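Local coordinates for family 88 glycosyl hydrolase (Bacteroides thetaiotaomicron, PDB 5NOA), which probably hydrolyses the unsaturated uronic acid residue from the ends of rhamnogalacturonan-derived fragments, at residues 302-307 / 368-373; 65-70 / 239-244; 298-303 / 315-320; 161-166 / 292-297; 39-44 / 363-368. One frame throughout, in Å; residues are numbered along the deposited sequence.

Contact 1: 302-307 / 368-373; sequences GVNNGF and ACERVR
N304, in the last helical turn of 289-304, reaches across to E370 on helix 358-377, joining two helices of the helical toroid formed by this six-hairpin, (alpha/alpha)6-type fold. The close part is one polar grip. ND2 of N304 donates to OE2 of E370 at 2.8 Å along a nearly straight path (167°), meeting the anti side of the carboxylate, though 29° out of its plane. A second, weak bond runs from the same ND2 to the backbone O of E370 at 3.4 Å. An asparagine suits the place because its short amide can donate to both oxygens. E370, bent at chi2 (62°), curls its carboxylate toward N304, while OE1 forms a salt bridge at 2.9 Å with NH1 of R373 one turn on. That arginine is shared with E67 of helix 56-72. With E370 replaced by an alanine, N304 ND2 would probably lose its strong acceptor and keep the weak backbone one, and R373 would lose one of its carboxylate partners.

The looser side lies where the first helix ends at N305. N305 ND2, also bonded to W301 O, stays 3.9 Å from E370 OE2, and water fills the step: it accepts from N305 ND2 and donates to E370 OE2 at 2.6 Å.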
# COMPACT_ATOMS: atom_id res chain seq x y z
N GLY A 302 11.11 6.33 -3.64
CA GLY A 302 11.58 7.67 -3.24
C GLY A 302 12.98 8.00 -3.70
O GLY A 302 13.27 9.17 -4.05
N VAL A 303 13.85 6.99 -3.70
CA VAL A 303 15.21 7.15 -4.27
C VAL A 303 15.11 7.36 -5.79
O VAL A 303 15.73 8.30 -6.32
CB VAL A 303 16.07 5.92 -3.94
CG1 VAL A 303 17.35 5.85 -4.76
CG2 VAL A 303 16.41 5.91 -2.45
N ASN A 304 14.30 6.56 -6.47
CA ASN A 304 14.20 6.64 -7.93
C ASN A 304 13.51 7.90 -8.40
O ASN A 304 13.65 8.26 -9.56
CB ASN A 304 13.38 5.47 -8.46
CG ASN A 304 14.10 4.16 -8.47
OD1 ASN A 304 15.30 4.07 -8.33
ND2 ASN A 304 13.33 3.09 -8.72
N ASN A 305 12.77 8.59 -7.53
CA ASN A 305 12.00 9.74 -7.96
C ASN A 305 12.45 11.02 -7.29
O ASN A 305 11.77 12.02 -7.40
CB ASN A 305 10.51 9.47 -7.85
CG ASN A 305 10.06 8.45 -8.84
OD1 ASN A 305 9.62 8.80 -9.93
ND2 ASN A 305 10.20 7.17 -8.49
N GLY A 306 13.62 10.99 -6.68
CA GLY A 306 14.31 12.20 -6.32
C GLY A 306 13.90 12.86 -5.03
O GLY A 306 14.21 14.01 -4.80
N PHE A 307 13.23 12.10 -4.19
CA PHE A 307 12.81 12.60 -2.88
C PHE A 307 13.66 12.14 -1.73
O PHE A 307 13.65 12.79 -0.67
CB PHE A 307 11.36 12.24 -2.65
CG PHE A 307 10.45 12.85 -3.66
CD1 PHE A 307 10.24 14.22 -3.68
CD2 PHE A 307 9.85 12.08 -4.63
CE1 PHE A 307 9.43 14.79 -4.63
CE2 PHE A 307 9.05 12.65 -5.60
CZ PHE A 307 8.83 14.01 -5.59
N ALA A 368 9.12 -5.43 -6.20
CA ALA A 368 9.87 -6.00 -7.32
C ALA A 368 9.85 -5.11 -8.54
O ALA A 368 10.88 -4.93 -9.21
CB ALA A 368 9.34 -7.38 -7.64
N CYS A 369 8.69 -4.54 -8.86
CA CYS A 369 8.60 -3.69 -10.03
C CYS A 369 9.52 -2.48 -9.87
O CYS A 369 10.18 -2.06 -10.83
CB CYS A 369 7.18 -3.27 -10.29
SG CYS A 369 6.08 -4.59 -10.90
N GLU A 370 9.49 -1.87 -8.70
CA GLU A 370 10.32 -0.70 -8.47
C GLU A 370 11.81 -1.05 -8.50
O GLU A 370 12.62 -0.23 -8.96
CB GLU A 370 9.93 0.03 -7.19
CG GLU A 370 10.42 1.46 -7.15
CD GLU A 370 9.85 2.34 -8.26
OE1 GLU A 370 8.72 2.11 -8.77
OE2 GLU A 370 10.55 3.29 -8.64
N ARG A 371 12.15 -2.26 -8.08
CA ARG A 371 13.52 -2.70 -8.20
C ARG A 371 13.97 -2.81 -9.64
O ARG A 371 15.09 -2.43 -9.97
CB ARG A 371 13.73 -4.05 -7.51
CG ARG A 371 15.17 -4.48 -7.60
CD ARG A 371 15.54 -5.49 -6.61
NE ARG A 371 16.98 -5.74 -6.59
CZ ARG A 371 17.89 -4.99 -5.98
NH1 ARG A 371 17.58 -3.93 -5.28
NH2 ARG A 371 19.16 -5.35 -6.05
N VAL A 372 13.11 -3.35 -10.52
CA VAL A 372 13.45 -3.39 -11.94
C VAL A 372 13.77 -2.00 -12.46
O VAL A 372 14.76 -1.81 -13.19
CB VAL A 372 12.33 -4.05 -12.76
CG1 VAL A 372 12.57 -3.90 -14.26
CG2 VAL A 372 12.20 -5.50 -12.40
N ARG A 373 12.94 -1.03 -12.10
CA ARG A 373 13.18 0.35 -12.52
C ARG A 373 14.53 0.89 -12.05
O ARG A 373 15.27 1.53 -12.81
CB ARG A 373 12.02 1.26 -12.12
CG ARG A 373 10.69 0.82 -12.74
CD ARG A 373 9.56 1.75 -12.38
NE ARG A 373 8.25 1.24 -12.86
CZ ARG A 373 7.32 0.66 -12.09
NH1 ARG A 373 7.45 0.46 -10.76
NH2 ARG A 373 6.19 0.29 -12.69
O HOH W 1 9.71 5.03 -10.41

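Contact 2: 65-70 / 239-244; sequences NMEAYF and VLKDLP
E67 and K241 form a long, water-assisted salt bridge between helix 56-72 and the C-terminal turn of helix 226-242, two helices of the (alpha/alpha)6-type toroid. The backbones stand well apart, with 12.8 Å between E67 CA and K241 CA, so this is a meeting of two long side chains from opposite directions rather than helix packing. Lysine suits such a span: every torsion of K241 beyond CB is extended, with CG also anti to the backbone N (chi1 -176°), and this carries the ammonium the full length of the chain toward the glutamate. E67 instead bends at chi2 (79°), turning its carboxylate toward the lysine.

Even so, NZ of K241 stops 4.0 Å from OE1 of E67 and equally far from OE2, too far for a direct hydrogen bond. The attraction is therefore mainly electrostatic. E67 is the buried partner and K241 the exposed one; OE1 of E67 has a stronger mate in NH1 of R373, so the lysine is likely to act as a second, outer counter-charge. Between the two groups sits a water that donates to E67 OE1 at 2.6 Å and accepts from K241 NZ at 3.0 Å.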
# COMPACT_ATOMS: atom_id res chain seq x y z
N ASN A 65 -0.91 -6.09 -9.21
CA ASN A 65 -1.07 -6.63 -10.57
C ASN A 65 -0.99 -5.51 -11.62
O ASN A 65 -0.34 -5.67 -12.65
CB ASN A 65 -2.38 -7.38 -10.68
CG ASN A 65 -2.55 -8.03 -12.04
OD1 ASN A 65 -1.67 -8.77 -12.48
ND2 ASN A 65 -3.66 -7.74 -12.71
N MET A 66 -1.66 -4.39 -11.33
CA MET A 66 -1.60 -3.27 -12.23
C MET A 66 -0.19 -2.76 -12.38
O MET A 66 0.25 -2.46 -13.51
CB MET A 66 -2.57 -2.17 -11.85
CG MET A 66 -4.03 -2.55 -12.07
SD MET A 66 -4.49 -3.18 -13.72
CE MET A 66 -4.11 -1.80 -14.78
N GLU A 67 0.56 -2.68 -11.28
CA GLU A 67 1.96 -2.30 -11.37
C GLU A 67 2.74 -3.24 -12.30
O GLU A 67 3.55 -2.78 -13.12
CB GLU A 67 2.59 -2.28 -9.98
CG GLU A 67 3.90 -1.54 -9.89
CD GLU A 67 3.76 -0.04 -9.83
OE1 GLU A 67 4.78 0.62 -10.00
OE2 GLU A 67 2.65 0.48 -9.57
N ALA A 68 2.54 -4.54 -12.11
CA ALA A 68 3.22 -5.52 -12.96
C ALA A 68 2.83 -5.37 -14.44
O ALA A 68 3.68 -5.52 -15.30
CB ALA A 68 2.92 -6.93 -12.46
N TYR A 69 1.57 -5.03 -14.71
CA TYR A 69 1.14 -4.78 -16.08
C TYR A 69 1.82 -3.55 -16.63
O TYR A 69 2.29 -3.55 -17.77
CB TYR A 69 -0.39 -4.65 -16.17
CG TYR A 69 -0.81 -4.38 -17.58
CD1 TYR A 69 -0.63 -5.34 -18.55
CD2 TYR A 69 -1.27 -3.13 -17.97
CE1 TYR A 69 -0.96 -5.10 -19.86
CE2 TYR A 69 -1.61 -2.87 -19.31
CZ TYR A 69 -1.43 -3.86 -20.24
OH TYR A 69 -1.75 -3.61 -21.54
N PHE A 70 1.86 -2.47 -15.86
CA PHE A 70 2.54 -1.25 -16.32
C PHE A 70 4.01 -1.53 -16.64
O PHE A 70 4.57 -0.95 -17.58
CB PHE A 70 2.47 -0.14 -15.29
CG PHE A 70 1.10 0.33 -14.97
CD1 PHE A 70 0.04 0.17 -15.84
CD2 PHE A 70 0.86 0.93 -13.74
CE1 PHE A 70 -1.22 0.62 -15.51
CE2 PHE A 70 -0.39 1.39 -13.42
CZ PHE A 70 -1.44 1.24 -14.31
N VAL A 239 1.01 8.96 -3.96
CA VAL A 239 0.55 10.36 -4.03
C VAL A 239 1.57 11.18 -4.79
O VAL A 239 1.20 11.94 -5.73
CB VAL A 239 0.29 10.95 -2.64
CG1 VAL A 239 0.20 12.47 -2.68
CG2 VAL A 239 -0.96 10.38 -2.03
N LEU A 240 2.85 11.09 -4.39
CA LEU A 240 3.87 11.93 -5.01
C LEU A 240 4.08 11.57 -6.47
O LEU A 240 4.50 12.43 -7.25
CB LEU A 240 5.16 11.84 -4.23
CG LEU A 240 5.05 12.51 -2.87
CD1 LEU A 240 6.31 12.27 -2.03
CD2 LEU A 240 4.76 14.00 -2.98
N LYS A 241 3.81 10.32 -6.85
CA LYS A 241 3.89 9.92 -8.26
C LYS A 241 2.95 10.70 -9.15
O LYS A 241 3.31 11.11 -10.26
CB LYS A 241 3.61 8.41 -8.38
CG LYS A 241 3.74 7.84 -9.76
CD LYS A 241 3.49 6.33 -9.70
CE LYS A 241 3.69 5.62 -11.02
NZ LYS A 241 3.27 4.21 -10.84
N ASP A 242 1.73 10.92 -8.67
CA ASP A 242 0.68 11.48 -9.51
C ASP A 242 0.26 12.90 -9.20
O ASP A 242 -0.40 13.52 -10.02
CB ASP A 242 -0.50 10.51 -9.50
CG ASP A 242 -0.21 9.25 -10.34
OD1 ASP A 242 0.57 9.30 -11.36
OD2 ASP A 242 -0.73 8.19 -9.98
N LEU A 243 0.62 13.44 -8.04
CA LEU A 243 0.23 14.78 -7.67
C LEU A 243 0.86 15.81 -8.62
O LEU A 243 2.05 15.71 -8.93
CB LEU A 243 0.69 15.06 -6.24
CG LEU A 243 0.17 16.31 -5.57
CD1 LEU A 243 -1.32 16.21 -5.27
CD2 LEU A 243 0.91 16.61 -4.29
N PRO A 244 0.12 16.85 -9.04
CA PRO A 244 0.76 17.87 -9.88
C PRO A 244 1.89 18.55 -9.14
O PRO A 244 1.80 18.77 -7.92
CB PRO A 244 -0.36 18.88 -10.15
CG PRO A 244 -1.59 18.21 -9.82
CD PRO A 244 -1.31 17.09 -8.89
O HOH W 2 5.22 2.99 -8.99

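Contact 3: 298-303 / 315-320; sequences GLQWGV and PVVEKA
Helix segments 298-303 and 315-320 run roughly antiparallel, their axes 9.7 Å apart at closest approach with 143° between their directions, and the backbones come nearest at Q300 and V317. V317 fills the interface with both methyls. Its CG2 presses on CB of L299 at 3.7 Å, while CG1, swung anti to the backbone N (chi1 172°), lies 3.3 Å from OE1 of Q300, whose side chain stands roughly perpendicular to the valine's. That oxygen is not left to the methyl alone, for it accepts from NE2 of Q314. Further out, CD1 of L299 touches CG1 of V316 at 3.9 Å. Branched valines suit the second helix, since each spreads two methyls close to the backbone, filling the space beside L299 and Q300. Were V317 cut back to an alanine, a gap would probably open beside L299 CB and the Q300 carboxamide would be less firmly backed. Joined by a short loop, helices 289-304 and 310-328 make an alpha-hairpin of the kind that builds six-hairpin glycosidases.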
# COMPACT_ATOMS: atom_id res chain seq x y z
N GLY A 298 8.42 1.69 -1.19
CA GLY A 298 8.37 3.14 -0.94
C GLY A 298 9.75 3.77 -0.91
O GLY A 298 9.96 4.85 -1.44
N LEU A 299 10.71 3.06 -0.27
CA LEU A 299 12.07 3.60 -0.20
C LEU A 299 12.70 3.60 -1.59
O LEU A 299 13.33 4.59 -1.98
CB LEU A 299 12.93 2.83 0.76
CG LEU A 299 12.53 2.92 2.24
CD1 LEU A 299 13.41 2.03 3.07
CD2 LEU A 299 12.58 4.33 2.75
N GLN A 300 12.58 2.52 -2.35
CA GLN A 300 13.18 2.53 -3.68
C GLN A 300 12.51 3.55 -4.56
O GLN A 300 13.16 4.23 -5.37
CB GLN A 300 13.12 1.16 -4.32
CG GLN A 300 13.89 1.10 -5.67
CD GLN A 300 15.41 1.20 -5.47
OE1 GLN A 300 16.04 0.21 -5.15
NE2 GLN A 300 15.97 2.40 -5.59
N TRP A 301 11.17 3.68 -4.45
CA TRP A 301 10.46 4.65 -5.25
C TRP A 301 10.96 6.04 -4.92
O TRP A 301 11.24 6.88 -5.80
CB TRP A 301 8.93 4.56 -5.06
CG TRP A 301 8.22 5.46 -6.00
CD1 TRP A 301 7.79 5.14 -7.26
CD2 TRP A 301 7.93 6.86 -5.82
NE1 TRP A 301 7.25 6.23 -7.87
CE2 TRP A 301 7.36 7.31 -7.04
CE3 TRP A 301 8.11 7.78 -4.79
CZ2 TRP A 301 7.00 8.64 -7.25
CZ3 TRP A 301 7.75 9.13 -5.02
CH2 TRP A 301 7.19 9.52 -6.24
N GLY A 302 11.11 6.33 -3.64
CA GLY A 302 11.58 7.67 -3.24
C GLY A 302 12.98 8.00 -3.70
O GLY A 302 13.27 9.17 -4.05
N VAL A 303 13.85 6.99 -3.70
CA VAL A 303 15.21 7.15 -4.27
C VAL A 303 15.11 7.36 -5.79
O VAL A 303 15.73 8.30 -6.32
CB VAL A 303 16.07 5.92 -3.94
CG1 VAL A 303 17.35 5.85 -4.76
CG2 VAL A 303 16.41 5.91 -2.45
N PRO A 315 21.47 1.21 0.56
CA PRO A 315 21.90 0.03 1.30
C PRO A 315 20.78 -0.65 2.10
O PRO A 315 20.78 -1.86 2.25
CB PRO A 315 23.00 0.58 2.22
CG PRO A 315 23.55 1.74 1.49
CD PRO A 315 22.35 2.36 0.85
N VAL A 316 19.85 0.14 2.59
CA VAL A 316 18.69 -0.39 3.31
C VAL A 316 17.85 -1.21 2.35
O VAL A 316 17.40 -2.33 2.67
CB VAL A 316 17.91 0.78 3.93
CG1 VAL A 316 16.59 0.33 4.51
CG2 VAL A 316 18.80 1.47 4.98
N VAL A 317 17.56 -0.62 1.18
CA VAL A 317 16.79 -1.33 0.18
C VAL A 317 17.46 -2.62 -0.22
O VAL A 317 16.80 -3.65 -0.38
CB VAL A 317 16.53 -0.44 -1.05
CG1 VAL A 317 15.89 -1.24 -2.18
CG2 VAL A 317 15.68 0.78 -0.68
N GLU A 318 18.78 -2.60 -0.37
CA GLU A 318 19.46 -3.81 -0.78
C GLU A 318 19.29 -4.93 0.24
O GLU A 318 19.07 -6.09 -0.14
CB GLU A 318 20.95 -3.59 -1.04
CG GLU A 318 21.20 -2.72 -2.26
CD GLU A 318 20.58 -3.27 -3.52
OE1 GLU A 318 20.79 -4.47 -3.87
OE2 GLU A 318 19.82 -2.54 -4.15
N LYS A 319 19.39 -4.62 1.52
CA LYS A 319 19.20 -5.63 2.56
C LYS A 319 17.77 -6.14 2.55
O LYS A 319 17.52 -7.32 2.78
CB LYS A 319 19.57 -5.08 3.93
CG LYS A 319 21.04 -4.95 4.19
CD LYS A 319 21.33 -4.56 5.64
CE LYS A 319 21.28 -3.07 5.80
NZ LYS A 319 21.70 -2.72 7.18
N ALA A 320 16.81 -5.24 2.32
CA ALA A 320 15.40 -5.64 2.27
C ALA A 320 15.10 -6.55 1.09
O ALA A 320 14.41 -7.57 1.25
CB ALA A 320 14.51 -4.42 2.26

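Contact 4: 161-166 / 292-297; sequences GLYMVM and TAFFTY
Y163 and F294 meet as an edge-to-face aromatic pair deep in the protein, the edge of F294 directed toward the face of Y163. The planes are inclined at 51°, well short of a perpendicular T, and the ring centroids lie 5.6 Å apart. Closest are the two CE1 atoms, 4.4 Å from each other. The rotamers bring the rings together from distant backbones: Y163 has CG anti to its own N (chi1 -176°), whereas F294 has CG anti to its carbonyl carbon (chi1 -76°), and both rings thereby extend into the space between helices 160-176 and 289-304. W231 of helix 226-242 meets both rings, making a small aromatic cluster.

A tyrosine suits its place because the hydroxyl finds a partner, OG1 of T63, while the ring packs against F294, W231 and L366. On the far side of the second helix T296 turns its OG1 back along the helix, where it donates to T292 O at 2.7 Å from above the carbonyl plane. T296 N reaches the same oxygen from the opposite face. The helix thus satisfies its own buried hydroxyl, and what joins the two segments is aromatic packing, with dispersion and ring quadrupoles rather than charge or hydrogen bonding supplying the attraction.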
# COMPACT_ATOMS: atom_id res chain seq x y z
N GLY A 161 -5.69 3.04 5.86
CA GLY A 161 -6.58 3.81 5.02
C GLY A 161 -5.87 4.81 4.13
O GLY A 161 -6.40 5.20 3.09
N LEU A 162 -4.69 5.28 4.55
CA LEU A 162 -3.92 6.18 3.74
C LEU A 162 -3.51 5.55 2.42
O LEU A 162 -3.62 6.19 1.36
CB LEU A 162 -2.76 6.73 4.54
CG LEU A 162 -3.18 7.56 5.78
CD1 LEU A 162 -1.96 8.14 6.43
CD2 LEU A 162 -4.18 8.64 5.47
N TYR A 163 -3.04 4.30 2.43
CA TYR A 163 -2.79 3.64 1.13
C TYR A 163 -4.07 3.42 0.36
O TYR A 163 -4.11 3.52 -0.86
CB TYR A 163 -2.12 2.28 1.33
CG TYR A 163 -1.74 1.56 0.05
CD1 TYR A 163 -0.54 1.82 -0.56
CD2 TYR A 163 -2.59 0.67 -0.57
CE1 TYR A 163 -0.19 1.18 -1.71
CE2 TYR A 163 -2.26 0.04 -1.75
CZ TYR A 163 -1.06 0.28 -2.32
OH TYR A 163 -0.67 -0.31 -3.49
N MET A 164 -5.14 3.06 1.08
CA MET A 164 -6.38 2.68 0.40
C MET A 164 -6.95 3.84 -0.39
O MET A 164 -7.45 3.63 -1.49
CB MET A 164 -7.45 2.19 1.38
CG MET A 164 -7.09 1.03 2.27
SD MET A 164 -6.33 -0.34 1.45
CE MET A 164 -5.60 -1.25 2.80
N VAL A 165 -6.88 5.06 0.17
CA VAL A 165 -7.65 6.16 -0.37
C VAL A 165 -6.81 7.31 -0.90
O VAL A 165 -7.25 7.98 -1.84
CB VAL A 165 -8.76 6.67 0.57
CG1 VAL A 165 -9.81 7.44 -0.20
CG2 VAL A 165 -9.42 5.53 1.30
N MET A 166 -5.63 7.60 -0.36
CA MET A 166 -4.90 8.75 -0.89
C MET A 166 -4.71 8.67 -2.39
O MET A 166 -4.94 9.66 -3.06
CB MET A 166 -3.57 8.98 -0.21
CG MET A 166 -3.67 9.36 1.25
SD MET A 166 -2.13 9.95 1.97
CE MET A 166 -1.03 8.60 1.61
N THR A 292 7.77 -5.14 5.22
CA THR A 292 9.03 -5.08 4.54
C THR A 292 8.87 -4.78 3.05
O THR A 292 9.60 -3.96 2.49
CB THR A 292 9.81 -6.40 4.72
OG1 THR A 292 9.99 -6.64 6.11
CG2 THR A 292 11.17 -6.42 4.04
N ALA A 293 7.96 -5.45 2.38
CA ALA A 293 7.76 -5.24 0.94
C ALA A 293 7.27 -3.83 0.63
O ALA A 293 7.74 -3.19 -0.28
CB ALA A 293 6.79 -6.29 0.38
N PHE A 294 6.31 -3.34 1.40
CA PHE A 294 5.84 -1.98 1.20
C PHE A 294 6.98 -0.99 1.42
O PHE A 294 7.06 0.01 0.71
CB PHE A 294 4.66 -1.62 2.11
CG PHE A 294 3.32 -2.19 1.69
CD1 PHE A 294 2.82 -1.96 0.42
CD2 PHE A 294 2.58 -2.95 2.56
CE1 PHE A 294 1.59 -2.47 0.01
CE2 PHE A 294 1.33 -3.45 2.18
CZ PHE A 294 0.85 -3.22 0.89
N PHE A 295 7.82 -1.21 2.42
CA PHE A 295 8.95 -0.32 2.65
C PHE A 295 9.95 -0.38 1.50
O PHE A 295 10.53 0.64 1.13
CB PHE A 295 9.67 -0.65 3.96
CG PHE A 295 8.83 -0.44 5.21
CD1 PHE A 295 8.02 0.66 5.39
CD2 PHE A 295 8.95 -1.33 6.25
CE1 PHE A 295 7.31 0.85 6.56
CE2 PHE A 295 8.23 -1.15 7.41
CZ PHE A 295 7.40 -0.06 7.58
N THR A 296 10.18 -1.57 0.96
CA THR A 296 11.12 -1.75 -0.13
C THR A 296 10.61 -1.02 -1.36
O THR A 296 11.40 -0.40 -2.07
CB THR A 296 11.35 -3.22 -0.39
OG1 THR A 296 11.77 -3.85 0.81
CG2 THR A 296 12.39 -3.51 -1.42
N TYR A 297 9.30 -1.06 -1.61
CA TYR A 297 8.70 -0.23 -2.64
C TYR A 297 8.87 1.24 -2.37
O TYR A 297 9.35 2.01 -3.20
CB TYR A 297 7.19 -0.52 -2.80
CG TYR A 297 6.50 0.46 -3.72
CD1 TYR A 297 6.80 0.49 -5.07
CD2 TYR A 297 5.58 1.38 -3.23
CE1 TYR A 297 6.17 1.37 -5.92
CE2 TYR A 297 4.96 2.29 -4.09
CZ TYR A 297 5.27 2.29 -5.45
OH TYR A 297 4.66 3.16 -6.32

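Contact 5: 39-44 / 363-368; sequences KVNGYW and AFLLAA
The ring of helices in this six-hairpin fold is closed here, where helix 29-47, the first in the modelled chain, packs against 358-377, the last. V40 and N41 face F364 and L365. The short segments are nearly antiparallel, at 158°, with axes 10.7 Å apart, and they come nearest at N41 and L365, whose CA atoms are 7.7 Å from each other.

L365 reaches across with CG anti to its carbonyl carbon (chi1 -69°), and the fork of its side chain divides the work. CD2 lies 4.0 Å from CG1 of V40, the two side chains lying alongside and pointing opposite ways, while CD1 sits 3.5 Å from OD1 of N41, whose side chain is roughly perpendicular to the leucine's. The other methyl of V40, CG2, touches CE1 of F364 at 4.0 Å, approaching the ring obliquely. Valine's two methyls thus serve two neighbours, and the leucine's longer fork reaches both V40 and N41.

N41 is the polar exception in this buried patch. Its amide faces the leucine methyl but is satisfied elsewhere: OD1 accepts from Y61 OH, and ND2 bonds to N65 OD1. The seam itself is therefore held by apolar contact, while the asparagine spends its hydrogen-bonding capacity on tying helix 29-47 to the next helix, 56-72.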
# COMPACT_ATOMS: atom_id res chain seq x y z
N LYS A 39 6.92 -15.19 -12.22
CA LYS A 39 6.74 -16.41 -11.43
C LYS A 39 5.71 -16.19 -10.30
O LYS A 39 4.83 -16.99 -10.08
CB LYS A 39 8.08 -16.86 -10.87
CG LYS A 39 8.06 -18.20 -10.16
CD LYS A 39 9.46 -18.57 -9.66
CE LYS A 39 10.08 -17.52 -8.71
NZ LYS A 39 10.90 -18.04 -7.57
N VAL A 40 5.85 -15.07 -9.61
CA VAL A 40 4.99 -14.72 -8.49
C VAL A 40 3.56 -14.43 -8.95
O VAL A 40 2.59 -14.92 -8.37
CB VAL A 40 5.60 -13.51 -7.74
CG1 VAL A 40 4.64 -12.89 -6.76
CG2 VAL A 40 6.88 -13.96 -7.04
N ASN A 41 3.44 -13.57 -9.95
CA ASN A 41 2.12 -13.18 -10.39
C ASN A 41 1.41 -14.33 -11.08
O ASN A 41 0.21 -14.54 -10.92
CB ASN A 41 2.18 -11.92 -11.24
CG ASN A 41 0.94 -11.06 -11.13
OD1 ASN A 41 0.22 -11.18 -10.15
ND2 ASN A 41 0.69 -10.20 -12.10
N GLY A 42 2.17 -15.12 -11.83
CA GLY A 42 1.63 -16.32 -12.44
C GLY A 42 1.14 -17.32 -11.41
O GLY A 42 0.05 -17.92 -11.58
N TYR A 43 1.92 -17.54 -10.35
CA TYR A 43 1.52 -18.46 -9.28
C TYR A 43 0.18 -17.98 -8.71
O TYR A 43 -0.75 -18.78 -8.49
CB TYR A 43 2.61 -18.53 -8.21
CG TYR A 43 2.24 -19.36 -7.03
CD1 TYR A 43 2.44 -20.73 -7.01
CD2 TYR A 43 1.65 -18.78 -5.93
CE1 TYR A 43 2.10 -21.48 -5.89
CE2 TYR A 43 1.28 -19.51 -4.82
CZ TYR A 43 1.50 -20.86 -4.81
OH TYR A 43 1.13 -21.58 -3.72
N TRP A 44 0.11 -16.69 -8.41
CA TRP A 44 -1.10 -16.18 -7.79
C TRP A 44 -2.31 -16.38 -8.71
O TRP A 44 -3.37 -16.89 -8.31
CB TRP A 44 -0.96 -14.72 -7.40
CG TRP A 44 -2.16 -14.25 -6.74
CD1 TRP A 44 -3.21 -13.59 -7.34
CD2 TRP A 44 -2.54 -14.48 -5.42
NE1 TRP A 44 -4.20 -13.39 -6.46
CE2 TRP A 44 -3.83 -13.88 -5.25
CE3 TRP A 44 -1.94 -15.09 -4.33
CZ2 TRP A 44 -4.53 -13.96 -4.06
CZ3 TRP A 44 -2.65 -15.10 -3.09
CH2 TRP A 44 -3.91 -14.53 -2.99
N ALA A 363 2.02 -6.32 -2.35
CA ALA A 363 3.16 -5.56 -1.84
C ALA A 363 4.48 -6.02 -2.45
O ALA A 363 5.34 -5.20 -2.81
CB ALA A 363 3.20 -5.67 -0.31
N PHE A 364 4.64 -7.35 -2.54
CA PHE A 364 5.85 -7.91 -3.13
C PHE A 364 6.00 -7.43 -4.58
O PHE A 364 7.09 -7.06 -5.02
CB PHE A 364 5.82 -9.44 -3.03
CG PHE A 364 7.09 -10.08 -3.48
CD1 PHE A 364 7.36 -10.27 -4.84
CD2 PHE A 364 8.02 -10.50 -2.54
CE1 PHE A 364 8.56 -10.83 -5.22
CE2 PHE A 364 9.19 -11.08 -2.93
CZ PHE A 364 9.45 -11.23 -4.26
N LEU A 365 4.91 -7.48 -5.35
CA LEU A 365 4.96 -7.03 -6.72
C LEU A 365 5.34 -5.57 -6.83
O LEU A 365 6.14 -5.20 -7.70
CB LEU A 365 3.62 -7.27 -7.41
CG LEU A 365 3.28 -8.74 -7.67
CD1 LEU A 365 1.85 -8.86 -8.15
CD2 LEU A 365 4.20 -9.38 -8.68
N LEU A 366 4.82 -4.73 -5.93
CA LEU A 366 5.25 -3.31 -5.94
C LEU A 366 6.76 -3.18 -5.75
O LEU A 366 7.46 -2.49 -6.49
CB LEU A 366 4.53 -2.52 -4.85
CG LEU A 366 3.05 -2.33 -4.99
CD1 LEU A 366 2.56 -1.56 -3.78
CD2 LEU A 366 2.69 -1.58 -6.25
N ALA A 367 7.26 -3.86 -4.73
CA ALA A 367 8.70 -3.82 -4.44
C ALA A 367 9.52 -4.31 -5.61
O ALA A 367 10.53 -3.69 -5.98
CB ALA A 367 8.98 -4.64 -3.22
N ALA A 368 9.12 -5.43 -6.20
CA ALA A 368 9.87 -6.00 -7.32
C ALA A 368 9.85 -5.11 -8.54
O ALA A 368 10.88 -4.93 -9.21
CB ALA A 368 9.34 -7.38 -7.64

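Overall arrangement
Contact 4 lies nearest the middle of the molecule, about 2 Å from the chain's centre, and the others lie 11 to 15 Å out. Contacts 1 and 2 share a charge network: R373 NH1 meets E67 OE1 at 2.8 Å. Contacts 1 and 3, with centres about 8 Å apart, both use helix 289-304 and are joined by the salt bridge from R371 NH2 to E318 OE1, 2.9 Å. Contact 5 connects to contact 4 through A363 CB, 3.6 Å from F294 CE1, and to contact 2 through N41 and N65. Contacts 3 and 5 do not touch, their nearest atoms being about 6 Å apart, and contacts 1 and 5 are linked just by sharing A368.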